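Local coordinates for DUF5624 domain-containing protein (PDB 4JX2), which is of unknown function but is probably secreted, and packs in the crystal against a second copy in a two-fold symmetric pair, at the interface of chains A and B. Sequence-based numbering; all coordinates share one arbitrary frame. Chains: chain A/B, hypothetical protein.

The interface of chains A and B. Residues chain A 112, 116, 151, 154, 162; chain B 33-34, 37.
B:Phe34 pushes its ring from one chain into a pocket of the other, lined by A:Glu112, A:Val151, A:Ile154 and A:Trp162. Its CG stands anti to its own carbonyl carbon (chi1 -81°), which carries the ring away from helix 32-39 and into chain A. The leading edge, CE2 and CZ, meets the face of the A:Trp162 indole, with CZ 3.7 Å from CE2 of the indole. The ring planes stand 61° apart, an edge-to-face pairing. A broad indole suits the pocket floor because it offers an extended face to that edge. Beside the indole, the CG2 methyl of A:Ile154 meets CE2 of B:Phe34 at 3.9 Å, an apolar branch that fills the side of the pocket. One face of the phenylalanine is covered by the aliphatic stem of A:Glu112, whose CG lies 3.7 Å from the ring centroid in a CH-pi contact. The bend at chi2 (89°) lets the methylenes lie against the ring while the carboxylate turns off toward another side; a glutamate can thus serve an apolar pocket with its stem.

A:Val151 is short and branched at CB, and its two methyls diverge. CG1 reaches CE1 of B:Phe34 at 3.7 Å, whereas CG2 points to the backbone of B:Ala33 and to CD2 of B:Leu37, 3.8 Å away. The small B:Ala33 probably lets helix 32-39 approach helix 136-155, its CB lying 3.9 Å from CG2 of A:Val151.

Burial is greatest at the phenylalanine, which hides 59 Å², and falls to 14 Å² at B:Leu37 and 5 Å² at A:Ile116, the edge of this patch. There, CD2 of the leucine meets CD1 of A:Ile116 at 3.9 Å. Both are apolar, with methyl ends that can touch over a small area.

The pocket is built from chain A helices 110-117, 136-155 and 162-165, and helix 32-39 of chain B docks on it. Two-fold symmetry repeats the contact with the chains exchanged, a reciprocal embrace that may support a dimer.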
ATOM      1  N   GLU A 112      14.535 -25.497   2.847  1.00 31.94           N
ATOM      2  CA  GLU A 112      15.873 -25.870   3.309  1.00 31.94           C
ATOM      3  C   GLU A 112      16.688 -24.641   3.716  1.00 38.80           C
ATOM      4  O   GLU A 112      17.126 -24.554   4.869  1.00 37.97           O
ATOM      5  CB  GLU A 112      16.625 -26.671   2.227  1.00 33.25           C
ATOM      6  CG  GLU A 112      15.993 -28.006   1.859  1.00 39.55           C
ATOM      7  CD  GLU A 112      14.950 -28.019   0.752  1.00 53.99           C
ATOM      8  OE1 GLU A 112      14.215 -27.019   0.589  1.00 38.08           O
ATOM      9  OE2 GLU A 112      14.830 -29.066   0.075  1.00 51.97           O
ATOM     10  N   ILE A 116      17.340 -22.437   7.740  1.00 37.23           N
ATOM     11  CA  ILE A 116      18.652 -22.042   8.279  1.00 37.24           C
ATOM     12  C   ILE A 116      18.681 -20.502   8.555  1.00 40.54           C
ATOM     13  O   ILE A 116      19.152 -20.108   9.621  1.00 40.17           O
ATOM     14  CB  ILE A 116      19.833 -22.524   7.359  1.00 39.19           C
ATOM     15  CG1 ILE A 116      19.851 -24.071   7.231  1.00 38.65           C
ATOM     16  CG2 ILE A 116      21.212 -21.966   7.812  1.00 38.79           C
ATOM     17  CD1 ILE A 116      20.053 -24.913   8.570  1.00 40.02           C
ATOM     18  N   VAL A 151      18.982 -31.658  11.289  1.00 37.64           N
ATOM     19  CA  VAL A 151      19.351 -31.033  10.012  1.00 37.11           C
ATOM     20  C   VAL A 151      20.832 -31.219   9.730  1.00 42.46           C
ATOM     21  O   VAL A 151      21.165 -31.572   8.596  1.00 42.37           O
ATOM     22  CB  VAL A 151      18.948 -29.544   9.924  1.00 39.59           C
ATOM     23  CG1 VAL A 151      19.684 -28.827   8.778  1.00 37.63           C
ATOM     24  CG2 VAL A 151      17.432 -29.417   9.765  1.00 39.28           C
ATOM     25  N   ILE A 154      21.328 -34.797   8.410  1.00 43.06           N
ATOM     26  CA  ILE A 154      20.783 -35.003   7.064  1.00 43.88           C
ATOM     27  C   ILE A 154      21.639 -34.253   5.992  1.00 47.19           C
ATOM     28  O   ILE A 154      21.853 -34.793   4.891  1.00 46.88           O
ATOM     29  CB  ILE A 154      19.262 -34.645   7.011  1.00 47.22           C
ATOM     30  CG1 ILE A 154      18.514 -35.522   6.031  1.00 49.18           C
ATOM     31  CG2 ILE A 154      18.989 -33.185   6.718  1.00 48.22           C
ATOM     32  CD1 ILE A 154      17.968 -36.799   6.633  1.00 64.88           C
ATOM     33  N   TRP A 162      21.001 -34.089  -0.230  1.00 52.30           N
ATOM     34  CA  TRP A 162      19.850 -33.305  -0.670  1.00 50.05           C
ATOM     35  C   TRP A 162      20.263 -32.210  -1.694  1.00 51.83           C
ATOM     36  O   TRP A 162      19.546 -31.990  -2.675  1.00 51.59           O
ATOM     37  CB  TRP A 162      19.118 -32.696   0.549  1.00 47.59           C
ATOM     38  CG  TRP A 162      19.867 -31.580   1.223  1.00 47.31           C
ATOM     39  CD1 TRP A 162      20.846 -31.701   2.165  1.00 50.31           C
ATOM     40  CD2 TRP A 162      19.756 -30.177   0.936  1.00 45.67           C
ATOM     41  NE1 TRP A 162      21.348 -30.463   2.489  1.00 48.73           N
ATOM     42  CE2 TRP A 162      20.708 -29.509   1.739  1.00 49.17           C
ATOM     43  CE3 TRP A 162      18.965 -29.420   0.055  1.00 45.91           C
ATOM     44  CZ2 TRP A 162      20.849 -28.112   1.731  1.00 47.05           C
ATOM     45  CZ3 TRP A 162      19.142 -28.041   0.010  1.00 46.17           C
ATOM     46  CH2 TRP A 162      20.048 -27.398   0.866  1.00 46.25           C
TER
ATOM     47  N   ALA B  33      13.493 -33.249   8.218  1.00 38.46           N
ATOM     48  CA  ALA B  33      14.278 -32.475   9.188  1.00 36.06           C
ATOM     49  C   ALA B  33      14.197 -30.986   8.855  1.00 40.35           C
ATOM     50  O   ALA B  33      14.029 -30.179   9.769  1.00 38.49           O
ATOM     51  CB  ALA B  33      15.739 -32.939   9.205  1.00 36.98           C
ATOM     52  N   PHE B  34      14.253 -30.629   7.543  1.00 37.75           N
ATOM     53  CA  PHE B  34      14.180 -29.234   7.101  1.00 36.61           C
ATOM     54  C   PHE B  34      12.800 -28.631   7.392  1.00 41.05           C
ATOM     55  O   PHE B  34      12.722 -27.516   7.892  1.00 39.98           O
ATOM     56  CB  PHE B  34      14.547 -29.087   5.613  1.00 39.05           C
ATOM     57  CG  PHE B  34      16.037 -29.068   5.381  1.00 40.39           C
ATOM     58  CD1 PHE B  34      16.810 -27.984   5.797  1.00 41.55           C
ATOM     59  CD2 PHE B  34      16.677 -30.137   4.759  1.00 43.25           C
ATOM     60  CE1 PHE B  34      18.193 -27.952   5.553  1.00 43.41           C
ATOM     61  CE2 PHE B  34      18.062 -30.118   4.539  1.00 46.63           C
ATOM     62  CZ  PHE B  34      18.811 -29.023   4.928  1.00 43.74           C
ATOM     63  N   LEU B  37      12.478 -27.969  11.187  1.00 37.00           N
ATOM     64  CA  LEU B  37      13.191 -26.759  11.548  1.00 35.24           C
ATOM     65  C   LEU B  37      12.450 -25.529  11.030  1.00 38.11           C
ATOM     66  O   LEU B  37      12.322 -24.558  11.773  1.00 38.67           O
ATOM     67  CB  LEU B  37      14.647 -26.802  11.047  1.00 35.96           C
ATOM     68  CG  LEU B  37      15.541 -25.578  11.375  1.00 39.57           C
ATOM     69  CD1 LEU B  37      15.636 -25.323  12.872  1.00 37.41           C
ATOM     70  CD2 LEU B  37      16.916 -25.736  10.762  1.00 43.36           C
TER